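Dihydropteroate synthase (Xanthomonas albilineans, PDB 6Q62) probably catalyses the condensation of para-aminobenzoate with 6-hydroxymethyl-7,8-dihydropterin diphosphate, giving the 7,8-dihydropteroate from which folates are made. Local coordinates at residues P6-D9 against I14-L17; L17-V22 against V274-Q279; A44-G49 against I84-R89; L59-G64 against M118-Q123; A110-G115 against A135-P140. All blocks are in the same frame, centred on the assembly; numbering follows the deposited sequence.

Interaction 1 of 5, residues P6-D9 against I14-L17; sequences PRLD and ILTL
Residues 6-9 and 14-17 pair as an antiparallel beta hairpin, with Leu-8 against Leu-15 and Arg-7 against Thr-16. The hairpin lies at the N terminus and covers the end of the TIM barrel where the barrel strands begin. The short strand segments run 4.7 Å apart at 162°. Leu-8 and Leu-15 form the hydrogen-bonded pair. Leu-8 N donates to Leu-15 O over 2.8 Å. In return, Leu-15 N meets Leu-8 O almost straight, at 179°, in the carbonyl plane. A third bond, Leu-17 N to Pro-6 O, holds the two chains together just past the strands. Arg-7 with Thr-16 and Asp-9 with Ile-14 are non-hydrogen-bonded pairs.

The two faces differ. The face of Leu-8 and Leu-15 is buried. These two leucines run alongside each other in the same direction, with Leu-8 CD1 3.9 Å from Leu-15 CD2. Leu-8 CD1 also meets Leu-17 CD1 at 3.8 Å. Leu-15 rests on Asp-58, and Leu-17 rests on Pro-218 and Leu-258. These residues belong to loops of the barrel.

The other face carries Arg-7, Asp-9, Ile-14 and Thr-16 and is largely exposed. The Arg-7 chain is extended and runs diagonally over to Ile-14. Ile-14 CG2 lies over one face of the guanidinium, off toward its rim. Asp-9 OD1 is bonded to Gly-12 N in the turn, which anchors the carboxylate. Ile-14 CD1 fits between the two polar groups, 3.7 Å from both Arg-7 NH2 and Asp-9 OD1.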
# COMPACT_ATOMS: atom_id res chain seq x y z
N PRO A 6 0.06 0.45 24.88
CA PRO A 6 -1.12 1.21 25.35
C PRO A 6 -2.41 0.39 25.29
O PRO A 6 -2.69 -0.33 24.33
CB PRO A 6 -1.15 2.44 24.43
CG PRO A 6 0.26 2.60 23.95
CD PRO A 6 0.75 1.18 23.80
N ARG A 7 -3.17 0.46 26.37
CA ARG A 7 -4.43 -0.24 26.53
C ARG A 7 -5.46 0.85 26.82
O ARG A 7 -5.47 1.41 27.92
CB ARG A 7 -4.30 -1.23 27.70
CG ARG A 7 -5.49 -2.13 27.88
CD ARG A 7 -5.36 -2.96 29.13
NE ARG A 7 -6.53 -3.83 29.31
CZ ARG A 7 -7.66 -3.47 29.90
NH1 ARG A 7 -7.79 -2.24 30.41
NH2 ARG A 7 -8.67 -4.32 30.00
N LEU A 8 -6.26 1.21 25.81
CA LEU A 8 -7.24 2.29 25.97
C LEU A 8 -8.59 1.72 26.31
O LEU A 8 -9.17 0.96 25.53
CB LEU A 8 -7.34 3.19 24.72
CG LEU A 8 -6.11 3.97 24.31
CD1 LEU A 8 -6.27 4.51 22.91
CD2 LEU A 8 -5.85 5.14 25.25
N ASP A 9 -9.11 2.12 27.47
CA ASP A 9 -10.43 1.69 27.89
C ASP A 9 -11.44 2.71 27.37
O ASP A 9 -11.56 3.82 27.91
CB ASP A 9 -10.47 1.59 29.44
CG ASP A 9 -11.75 1.02 30.01
OD1 ASP A 9 -12.75 0.97 29.28
OD2 ASP A 9 -11.74 0.61 31.20
N ILE A 14 -12.25 -2.22 25.00
CA ILE A 14 -10.79 -2.10 25.04
C ILE A 14 -10.17 -2.03 23.67
O ILE A 14 -10.40 -2.90 22.83
CB ILE A 14 -10.15 -3.22 25.90
CG1 ILE A 14 -10.92 -3.44 27.25
CG2 ILE A 14 -8.65 -2.96 26.12
CD1 ILE A 14 -11.06 -2.20 28.22
N LEU A 15 -9.35 -0.99 23.46
CA LEU A 15 -8.58 -0.80 22.24
C LEU A 15 -7.11 -1.04 22.64
O LEU A 15 -6.54 -0.23 23.38
CB LEU A 15 -8.78 0.64 21.72
CG LEU A 15 -8.02 1.02 20.44
CD1 LEU A 15 -8.50 0.18 19.25
CD2 LEU A 15 -8.15 2.52 20.15
N THR A 16 -6.52 -2.15 22.19
CA THR A 16 -5.14 -2.49 22.52
C THR A 16 -4.21 -2.06 21.40
O THR A 16 -4.34 -2.55 20.28
CB THR A 16 -5.01 -4.00 22.85
OG1 THR A 16 -6.05 -4.35 23.76
CG2 THR A 16 -3.64 -4.35 23.43
N LEU A 17 -3.27 -1.15 21.70
CA LEU A 17 -2.35 -0.63 20.71
C LEU A 17 -1.02 -1.38 20.73
O LEU A 17 0.05 -0.77 20.82
CB LEU A 17 -2.18 0.90 20.81
CG LEU A 17 -3.49 1.71 20.83
CD1 LEU A 17 -3.21 3.18 21.00
CD2 LEU A 17 -4.30 1.51 19.57

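Interaction 2 of 5, residues L17-V22 against V274-Q279; sequences LDRPRV and VWQAVQ
Arg-21 NH2 makes a 2.8 Å salt bridge to Asp-18 OD1, inside the turn that sets Arg-19 and Pro-20 against Trp-275 and Gln-276. The turn leads into the first strand of the TIM barrel, and its partner is the last helix, 265-279. The contact therefore joins the two ends of the fold. The bridge lies near the Arg-21 guanidinium plane and uses the syn lone pair of OD1. Arg-21 has further partners: NH1 bridges Asp-58, and NE bonds to Thr-16 O. Such a network holds the guanidinium in place. Arg-19 NE sits over one of its faces. The nearby Asp-18 and Asp-58 probably offset the two like charges.

Across the contact there is no hydrogen bond, and the packing is light. Pro-20 CG approaches Trp-275 at the ring edge, in its plane, 3.6 Å from CZ3. Pro-20 CD lies 3.8 Å from the same atom. The indole also packs on Leu-250 and Ala-253 of helix 242-254, and on Leu-251 of the second subunit. Trp-275 thus lies where the turn, a neighbouring helix and the dimer partner come together.

Gln-276 bends at its second torsion (chi2 -68°), which carries its amide over to the turn. There NE2 comes within 3.9 Å of both Arg-19 CB and Pro-20 CD, and OE1 lies 4.0 Å from Arg-19 CD.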
# COMPACT_ATOMS: atom_id res chain seq x y z
N LEU A 17 -3.27 -1.15 21.70
CA LEU A 17 -2.35 -0.63 20.71
C LEU A 17 -1.02 -1.38 20.73
O LEU A 17 0.05 -0.77 20.82
CB LEU A 17 -2.18 0.90 20.81
CG LEU A 17 -3.49 1.71 20.83
CD1 LEU A 17 -3.21 3.18 21.00
CD2 LEU A 17 -4.30 1.51 19.57
N ASP A 18 -1.11 -2.71 20.64
CA ASP A 18 0.06 -3.60 20.57
C ASP A 18 0.59 -3.64 19.11
O ASP A 18 1.65 -4.17 18.81
CB ASP A 18 -0.31 -5.01 21.08
CG ASP A 18 -1.40 -5.72 20.30
OD1 ASP A 18 -2.36 -5.05 19.86
OD2 ASP A 18 -1.31 -6.96 20.15
N ARG A 19 -0.22 -3.11 18.20
CA ARG A 19 0.08 -2.99 16.77
C ARG A 19 -0.79 -1.85 16.21
O ARG A 19 -1.78 -1.48 16.87
CB ARG A 19 -0.22 -4.33 16.01
CG ARG A 19 -1.66 -4.81 16.03
CD ARG A 19 -1.81 -6.12 15.30
NE ARG A 19 -3.08 -6.78 15.61
CZ ARG A 19 -4.13 -6.85 14.78
NH1 ARG A 19 -4.07 -6.29 13.58
NH2 ARG A 19 -5.23 -7.49 15.14
N PRO A 20 -0.48 -1.27 15.03
CA PRO A 20 -1.35 -0.19 14.50
C PRO A 20 -2.78 -0.66 14.30
O PRO A 20 -3.03 -1.75 13.78
CB PRO A 20 -0.69 0.19 13.18
CG PRO A 20 0.72 -0.25 13.33
CD PRO A 20 0.66 -1.52 14.13
N ARG A 21 -3.73 0.16 14.75
CA ARG A 21 -5.16 -0.12 14.69
C ARG A 21 -5.83 0.83 13.71
O ARG A 21 -5.30 1.91 13.42
CB ARG A 21 -5.78 -0.03 16.10
CG ARG A 21 -5.16 -1.03 17.09
CD ARG A 21 -5.68 -2.44 16.87
NE ARG A 21 -5.03 -3.44 17.72
CZ ARG A 21 -5.36 -4.72 17.73
NH1 ARG A 21 -6.35 -5.17 16.96
NH2 ARG A 21 -4.73 -5.57 18.52
N VAL A 22 -6.96 0.40 13.16
CA VAL A 22 -7.66 1.14 12.12
C VAL A 22 -8.93 1.76 12.63
O VAL A 22 -9.81 1.08 13.19
CB VAL A 22 -7.90 0.24 10.88
CG1 VAL A 22 -8.73 0.96 9.81
CG2 VAL A 22 -6.57 -0.23 10.30
N VAL A 274 -0.16 -7.64 5.74
CA VAL A 274 1.02 -8.10 5.01
C VAL A 274 2.26 -7.60 5.74
O VAL A 274 3.19 -8.37 5.99
CB VAL A 274 1.00 -7.65 3.52
CG1 VAL A 274 2.32 -8.04 2.83
CG2 VAL A 274 -0.19 -8.27 2.79
N TRP A 275 2.26 -6.30 6.11
CA TRP A 275 3.38 -5.71 6.82
C TRP A 275 3.63 -6.40 8.16
O TRP A 275 4.78 -6.71 8.45
CB TRP A 275 3.20 -4.20 6.98
CG TRP A 275 4.22 -3.57 7.89
CD1 TRP A 275 5.57 -3.51 7.70
CD2 TRP A 275 3.95 -2.89 9.12
NE1 TRP A 275 6.16 -2.85 8.77
CE2 TRP A 275 5.18 -2.44 9.64
CE3 TRP A 275 2.78 -2.62 9.82
CZ2 TRP A 275 5.28 -1.74 10.84
CZ3 TRP A 275 2.88 -1.92 11.02
CH2 TRP A 275 4.11 -1.49 11.51
N GLN A 276 2.56 -6.69 8.93
CA GLN A 276 2.69 -7.38 10.22
C GLN A 276 3.41 -8.73 10.02
O GLN A 276 4.28 -9.06 10.82
CB GLN A 276 1.33 -7.61 10.88
CG GLN A 276 0.83 -6.44 11.72
CD GLN A 276 1.64 -6.18 12.97
OE1 GLN A 276 1.76 -7.03 13.86
NE2 GLN A 276 2.21 -4.99 13.06
N ALA A 277 3.01 -9.51 9.00
CA ALA A 277 3.63 -10.84 8.72
C ALA A 277 5.13 -10.70 8.48
O ALA A 277 5.92 -11.47 8.99
CB ALA A 277 2.97 -11.50 7.53
N VAL A 278 5.52 -9.69 7.70
CA VAL A 278 6.91 -9.42 7.35
C VAL A 278 7.69 -8.94 8.57
O VAL A 278 8.78 -9.45 8.83
CB VAL A 278 6.97 -8.43 6.16
CG1 VAL A 278 8.38 -7.89 5.93
CG2 VAL A 278 6.41 -9.06 4.90
N GLN A 279 7.13 -7.99 9.32
CA GLN A 279 7.78 -7.41 10.51
C GLN A 279 7.97 -8.47 11.61
O GLN A 279 8.90 -8.34 12.40
CB GLN A 279 6.94 -6.22 11.04
CG GLN A 279 7.78 -5.03 11.49
CD GLN A 279 7.15 -4.30 12.66
OE1 GLN A 279 6.16 -4.73 13.26
NE2 GLN A 279 7.74 -3.17 13.01

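Interaction 3 of 5, residues A44-G49 against I84-R89; sequences AAVAHG and IPVIER
Val-46 holds CG1 opposite its backbone N (chi1 169°), which turns CG2 toward Val-86 and Arg-89. Val-86 has nearly the same torsion (chi1 174°), and its CG2 faces Ala-45. The contact joins two successive outer helices of the TIM barrel, 41-54 and 76-93, with strand 59-63 between them in the chain. The short helix segments run roughly the same way, at 39° to each other, with axes 9.4 Å apart.

The backbones are nearest at Val-46 and Val-86, whose CA atoms are 5.7 Å apart. The contact is apolar, with no hydrogen bond across it. Ala-45 CB touches Val-86 CG2 at 3.9 Å. Val-86 also packs on Ile-62 of the strand and on Val-28. The inner side of the contact thus faces the barrel wall.

Toward solvent, the aliphatic part of Arg-89 covers Val-46, and the two side chains cross at about a right angle. The guanidinium leads away from Val-46 and turns back on its own helix. There NH1 makes a weak 3.4 Å bond to Pro-85 O. The nearest atoms across the contact are Val-46 CG2 and Arg-89 CB, at 3.7 Å.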
# COMPACT_ATOMS: atom_id res chain seq x y z
N ALA A 44 -28.06 5.74 6.64
CA ALA A 44 -26.93 5.54 5.72
C ALA A 44 -25.58 5.52 6.49
O ALA A 44 -24.70 4.72 6.17
CB ALA A 44 -26.93 6.65 4.68
N ALA A 45 -25.43 6.37 7.51
CA ALA A 45 -24.21 6.41 8.34
C ALA A 45 -24.07 5.14 9.18
O ALA A 45 -22.96 4.56 9.27
CB ALA A 45 -24.23 7.63 9.24
N VAL A 46 -25.20 4.64 9.72
CA VAL A 46 -25.19 3.42 10.52
C VAL A 46 -24.78 2.25 9.61
O VAL A 46 -23.85 1.53 9.94
CB VAL A 46 -26.53 3.17 11.25
CG1 VAL A 46 -26.60 1.78 11.85
CG2 VAL A 46 -26.75 4.24 12.33
N ALA A 47 -25.43 2.11 8.44
CA ALA A 47 -25.07 1.04 7.50
C ALA A 47 -23.58 1.13 7.10
O ALA A 47 -22.90 0.11 7.01
CB ALA A 47 -25.96 1.10 6.27
N HIS A 48 -23.07 2.36 6.88
CA HIS A 48 -21.66 2.52 6.55
C HIS A 48 -20.73 2.07 7.70
O HIS A 48 -19.77 1.34 7.45
CB HIS A 48 -21.37 3.97 6.11
CG HIS A 48 -19.98 4.14 5.57
ND1 HIS A 48 -19.56 3.43 4.46
CD2 HIS A 48 -18.97 4.93 6.00
CE1 HIS A 48 -18.30 3.81 4.26
NE2 HIS A 48 -17.90 4.69 5.16
N GLY A 49 -21.04 2.46 8.94
CA GLY A 49 -20.26 2.04 10.10
C GLY A 49 -20.29 0.52 10.27
O GLY A 49 -19.25 -0.08 10.55
N ILE A 84 -25.90 11.72 17.56
CA ILE A 84 -26.46 10.90 18.66
C ILE A 84 -27.23 9.67 18.18
O ILE A 84 -26.96 8.58 18.69
CB ILE A 84 -27.29 11.77 19.66
CG1 ILE A 84 -26.43 12.92 20.24
CG2 ILE A 84 -27.96 10.88 20.77
CD1 ILE A 84 -25.11 12.47 20.93
N PRO A 85 -28.16 9.76 17.20
CA PRO A 85 -28.88 8.54 16.79
C PRO A 85 -27.91 7.51 16.17
O PRO A 85 -28.11 6.30 16.34
CB PRO A 85 -29.91 9.04 15.78
CG PRO A 85 -29.98 10.51 15.97
CD PRO A 85 -28.65 10.95 16.47
N VAL A 86 -26.85 7.97 15.49
CA VAL A 86 -25.85 7.07 14.90
C VAL A 86 -25.06 6.33 15.99
O VAL A 86 -24.91 5.11 15.91
CB VAL A 86 -24.92 7.82 13.91
CG1 VAL A 86 -23.78 6.92 13.39
CG2 VAL A 86 -25.75 8.35 12.75
N ILE A 87 -24.61 7.06 17.02
CA ILE A 87 -23.91 6.43 18.15
C ILE A 87 -24.84 5.42 18.85
O ILE A 87 -24.42 4.30 19.13
CB ILE A 87 -23.38 7.50 19.14
CG1 ILE A 87 -22.27 8.33 18.47
CG2 ILE A 87 -22.87 6.86 20.44
CD1 ILE A 87 -21.97 9.64 19.12
N GLU A 88 -26.11 5.80 19.10
CA GLU A 88 -27.06 4.91 19.81
C GLU A 88 -27.24 3.59 19.04
O GLU A 88 -27.20 2.50 19.62
CB GLU A 88 -28.42 5.60 20.02
CG GLU A 88 -28.33 6.75 21.02
CD GLU A 88 -29.59 7.56 21.22
OE1 GLU A 88 -30.43 7.62 20.29
OE2 GLU A 88 -29.74 8.18 22.31
N ARG A 89 -27.37 3.69 17.71
CA ARG A 89 -27.55 2.49 16.87
C ARG A 89 -26.27 1.67 16.76
O ARG A 89 -26.32 0.45 16.90
CB ARG A 89 -28.10 2.88 15.50
CG ARG A 89 -29.59 3.20 15.53
CD ARG A 89 -29.96 4.26 14.51
NE ARG A 89 -31.42 4.51 14.46
CZ ARG A 89 -32.09 5.34 15.25
NH1 ARG A 89 -31.46 6.04 16.18
NH2 ARG A 89 -33.40 5.48 15.12

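Interaction 4 of 5, residues L59-G64 against M118-Q123; sequences LLDIGG and MINDVQ. With 6GU (6-chloroguanine), chain E.
Asn-120 links Asp-61 to the bound 6-chloroguanine, and its amide grips the ligand with both ends. Ligand N2 donates to Asn-120 OD1 over 2.7 Å, nearly straight at 177°. Asn-120 ND2 donates to ligand N3 over 3.0 Å. The pair of bonds reads the 2-amino group and the adjacent ring nitrogen together, and it fixes which way round the amide lies. The same pattern of atoms exists in a pterin, so this is consistent with how the substrate is recognised. Val-122 CG1 adds a van der Waals contact, 4.0 Å from ligand N3.

The second shell sets the amide. Asn-120 ND2 also donates to Asp-61 OD2, again at 3.0 Å. The carboxylate oxygen lies close to the amide plane, yet the nitrogen approaches it from above the carboxylate plane. The two planes are 45° apart. Asp-61 is held in turn: OD1 bonds to Ser-99 OG, and OD2 bridges Arg-261 NE. The ligand has further bonds to Asp-190 and Lys-226.

At the strand end, Asp-121 OD1 accepts from Gln-123 N at 2.8 Å in an Asx turn. The contact reaches past one strand on the inner wall of the TIM barrel: strand 98-101 runs between strands 59-63 and 118-121, while Ile-62 turns outward to helix 76-93.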
# COMPACT_ATOMS: atom_id res chain seq x y z
N LEU A 59 -12.02 0.51 15.43
CA LEU A 59 -12.84 1.55 16.07
C LEU A 59 -13.47 2.40 14.97
O LEU A 59 -13.03 2.35 13.81
CB LEU A 59 -11.94 2.33 17.07
N LEU A 60 -14.58 3.05 15.30
CA LEU A 60 -15.30 3.91 14.36
C LEU A 60 -15.30 5.33 14.87
O LEU A 60 -15.53 5.55 16.05
CB LEU A 60 -16.74 3.42 14.17
CG LEU A 60 -16.90 1.98 13.64
CD1 LEU A 60 -18.37 1.61 13.58
CD2 LEU A 60 -16.24 1.80 12.26
N ASP A 61 -15.03 6.31 14.00
CA ASP A 61 -15.02 7.71 14.36
C ASP A 61 -16.25 8.34 13.72
O ASP A 61 -16.30 8.49 12.49
CB ASP A 61 -13.76 8.38 13.85
CG ASP A 61 -13.57 9.79 14.36
OD1 ASP A 61 -13.81 10.02 15.57
OD2 ASP A 61 -13.16 10.67 13.55
N ILE A 62 -17.21 8.76 14.54
CA ILE A 62 -18.51 9.28 14.09
C ILE A 62 -18.48 10.81 14.20
O ILE A 62 -18.27 11.34 15.29
CB ILE A 62 -19.64 8.66 14.96
CG1 ILE A 62 -19.60 7.11 14.82
CG2 ILE A 62 -21.03 9.21 14.55
CD1 ILE A 62 -20.20 6.37 16.01
N GLY A 63 -18.65 11.48 13.07
CA GLY A 63 -18.61 12.94 13.05
C GLY A 63 -19.77 13.54 12.29
O GLY A 63 -20.17 13.00 11.26
N GLY A 64 -20.29 14.66 12.79
CA GLY A 64 -21.42 15.31 12.12
C GLY A 64 -21.07 16.67 11.55
O GLY A 64 -21.96 17.37 11.09
N MET A 118 -14.71 7.48 23.24
CA MET A 118 -13.49 8.24 22.94
C MET A 118 -13.95 9.53 22.29
O MET A 118 -15.00 9.54 21.63
CB MET A 118 -12.56 7.44 21.98
CG MET A 118 -11.39 8.24 21.41
SD MET A 118 -10.39 7.31 20.19
CE MET A 118 -9.75 6.03 21.23
N ILE A 119 -13.16 10.57 22.44
CA ILE A 119 -13.42 11.88 21.84
C ILE A 119 -12.26 12.18 20.93
O ILE A 119 -11.10 12.06 21.33
CB ILE A 119 -13.62 12.98 22.92
CG1 ILE A 119 -14.93 12.69 23.71
CG2 ILE A 119 -13.67 14.40 22.30
CD1 ILE A 119 -14.99 13.29 25.10
N ASN A 120 -12.57 12.57 19.68
CA ASN A 120 -11.53 12.93 18.71
C ASN A 120 -11.74 14.42 18.48
O ASN A 120 -12.71 14.81 17.83
CB ASN A 120 -11.66 12.09 17.44
CG ASN A 120 -10.81 12.65 16.33
OD1 ASN A 120 -9.82 13.31 16.60
ND2 ASN A 120 -11.20 12.41 15.08
N ASP A 121 -10.86 15.24 19.03
CA ASP A 121 -11.04 16.68 18.96
C ASP A 121 -10.03 17.42 18.09
O ASP A 121 -8.89 17.62 18.50
CB ASP A 121 -11.05 17.26 20.38
CG ASP A 121 -11.39 18.74 20.46
OD1 ASP A 121 -11.65 19.35 19.40
OD2 ASP A 121 -11.39 19.29 21.56
N VAL A 122 -10.49 17.91 16.94
CA VAL A 122 -9.67 18.68 16.00
C VAL A 122 -9.13 19.97 16.63
O VAL A 122 -8.13 20.50 16.13
CB VAL A 122 -10.38 18.95 14.64
CG1 VAL A 122 -10.65 17.65 13.88
CG2 VAL A 122 -11.66 19.78 14.80
N GLN A 123 -9.78 20.47 17.70
CA GLN A 123 -9.35 21.69 18.40
C GLN A 123 -8.48 21.42 19.63
O GLN A 123 -8.09 22.36 20.32
CB GLN A 123 -10.58 22.53 18.77
CG GLN A 123 -11.09 23.32 17.57
CD GLN A 123 -10.22 24.54 17.31
OE1 GLN A 123 -9.54 24.64 16.29
NE2 GLN A 123 -10.21 25.48 18.25
CL6 6GU E . -6.34 13.82 10.19
N1 6GU E . -7.28 13.45 12.46
C2 6GU E . -8.34 13.53 13.36
N2 6GU E . -8.01 13.24 14.61
N3 6GU E . -9.63 13.91 13.05
C4 6GU E . -9.81 14.25 11.72
C5 6GU E . -8.77 14.22 10.76
C6 6GU E . -7.56 13.80 11.23
N7 6GU E . -9.27 14.63 9.53
C8 6GU E . -10.61 14.92 9.79
N9 6GU E . -10.96 14.70 11.09

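Interaction 5 of 5, residues A110-G115 against A135-P140; sequences AAVAAG and ADLRVP
Two helix ends come together here, and the nearest CA atoms are those of Val-112 and Leu-137, 7.3 Å apart. Helix 105-114 ends in a Schellman motif. Gly-115 takes a positive phi of 128°, and its N bonds back to Val-112 O. The other helix, 130-137, is also followed by a residue with positive phi, Arg-138. The chain then becomes extended at Val-139 and leads into strand 141-144. Because of this change of direction, Leu-137 and Val-139 both face Val-112, one from the helix end and one from the chain that follows it.

These helices are successive outer helices of the TIM barrel, with strand 118-121 between them in the chain. Ile-119 of that strand packs on both Leu-137 and Val-139. Helix 76-93 lies on a further side of helix 105-114, where Ile-87 meets Ala-111 and Ala-114. Arg-109 adds a polar link between the two helices through its salt bridge to Asp-136.

The side-chain contact is all apolar. Val-112 and Leu-137 pass alongside, running in opposing senses. Leu-137 CD2 lies 3.8 Å from Val-112 CG1 and equally near Val-112 CB, while its CD1 reaches Val-112 CG2 at 4.0 Å. Val-112 meets Val-139 differently, tip to tip. With CG1 opposite the backbone N in Val-112 (chi1 173°), both methyls point toward Val-139. CG1 of Val-112 pairs with CG1 of Val-139 at 4.1 Å, and the two CG2 methyls pair at the same distance.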
# COMPACT_ATOMS: atom_id res chain seq x y z
N ALA A 110 -22.97 14.60 25.53
CA ALA A 110 -24.14 13.88 25.01
C ALA A 110 -23.73 12.60 24.28
O ALA A 110 -24.38 11.56 24.43
CB ALA A 110 -24.95 14.78 24.07
N ALA A 111 -22.62 12.64 23.53
CA ALA A 111 -22.14 11.48 22.79
C ALA A 111 -21.68 10.37 23.72
O ALA A 111 -22.06 9.22 23.50
CB ALA A 111 -21.04 11.87 21.84
N VAL A 112 -20.95 10.71 24.79
CA VAL A 112 -20.52 9.72 25.78
C VAL A 112 -21.73 9.12 26.50
O VAL A 112 -21.79 7.91 26.67
CB VAL A 112 -19.43 10.25 26.73
CG1 VAL A 112 -19.14 9.24 27.85
CG2 VAL A 112 -18.15 10.55 25.95
N ALA A 113 -22.74 9.95 26.85
CA ALA A 113 -23.95 9.42 27.49
C ALA A 113 -24.68 8.46 26.56
O ALA A 113 -25.25 7.48 27.04
CB ALA A 113 -24.88 10.54 27.90
N ALA A 114 -24.59 8.70 25.24
CA ALA A 114 -25.21 7.88 24.21
C ALA A 114 -24.42 6.59 23.89
O ALA A 114 -24.95 5.71 23.21
CB ALA A 114 -25.39 8.71 22.93
N GLY A 115 -23.18 6.49 24.36
CA GLY A 115 -22.37 5.29 24.14
C GLY A 115 -20.99 5.46 23.55
O GLY A 115 -20.28 4.46 23.41
N ALA A 135 -12.22 15.74 31.34
CA ALA A 135 -11.78 15.36 32.69
C ALA A 135 -12.92 14.61 33.41
O ALA A 135 -12.67 13.59 34.02
CB ALA A 135 -11.35 16.59 33.46
N ASP A 136 -14.20 15.09 33.26
CA ASP A 136 -15.37 14.45 33.86
C ASP A 136 -15.74 13.14 33.23
O ASP A 136 -16.23 12.22 33.90
CB ASP A 136 -16.60 15.38 33.69
CG ASP A 136 -16.71 16.57 34.62
OD1 ASP A 136 -15.86 16.68 35.53
OD2 ASP A 136 -17.65 17.39 34.44
N LEU A 137 -15.63 13.07 31.89
CA LEU A 137 -16.09 11.89 31.16
C LEU A 137 -15.20 10.66 31.29
O LEU A 137 -15.69 9.55 31.11
CB LEU A 137 -16.33 12.23 29.69
CG LEU A 137 -17.50 13.22 29.45
CD1 LEU A 137 -17.44 13.83 28.06
CD2 LEU A 137 -18.86 12.56 29.74
N ARG A 138 -13.91 10.83 31.60
CA ARG A 138 -12.95 9.74 31.80
C ARG A 138 -12.87 8.78 30.60
O ARG A 138 -12.91 7.56 30.75
CB ARG A 138 -13.24 8.98 33.13
CG ARG A 138 -13.17 9.90 34.35
CD ARG A 138 -13.07 9.08 35.62
NE ARG A 138 -13.45 9.84 36.81
CZ ARG A 138 -12.63 10.64 37.49
NH1 ARG A 138 -11.38 10.82 37.08
NH2 ARG A 138 -13.07 11.28 38.57
N VAL A 139 -12.83 9.36 29.40
CA VAL A 139 -12.67 8.59 28.17
C VAL A 139 -11.38 9.05 27.49
O VAL A 139 -10.96 10.20 27.66
CB VAL A 139 -13.89 8.76 27.17
CG1 VAL A 139 -15.17 8.12 27.72
CG2 VAL A 139 -14.13 10.21 26.80
N PRO A 140 -10.80 8.21 26.58
CA PRO A 140 -9.62 8.67 25.83
C PRO A 140 -9.95 9.86 24.94
O PRO A 140 -11.09 10.00 24.48
CB PRO A 140 -9.23 7.44 24.99
CG PRO A 140 -9.83 6.25 25.75
CD PRO A 140 -11.10 6.80 26.31

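Overall arrangement
Interaction 4 lies nearest the middle of the chain and holds 6-chloroguanine. The other contacts are arranged around the barrel. Interactions 3 and 5 are in the outer helix layer, 17 Å apart between centres. Ile-84 of interaction 3 packs on Ala-110 and Ala-111 of interaction 5. Both reach interaction 4, at 13 and 12 Å between centres: Gly-49 O packs on Leu-60 CD1, and Ile-119 N probably hydrogen-bonds to Pro-140 O. Interaction 1 covers the barrel end. Its Leu-8 and Leu-15 touch Met-118 CE, and its Leu-15 side chain is about 12 Å from the ligand. Interaction 2 shares Leu-17 with interaction 1 and joins interaction 4 through neighbouring strands 21-27 and 59-63.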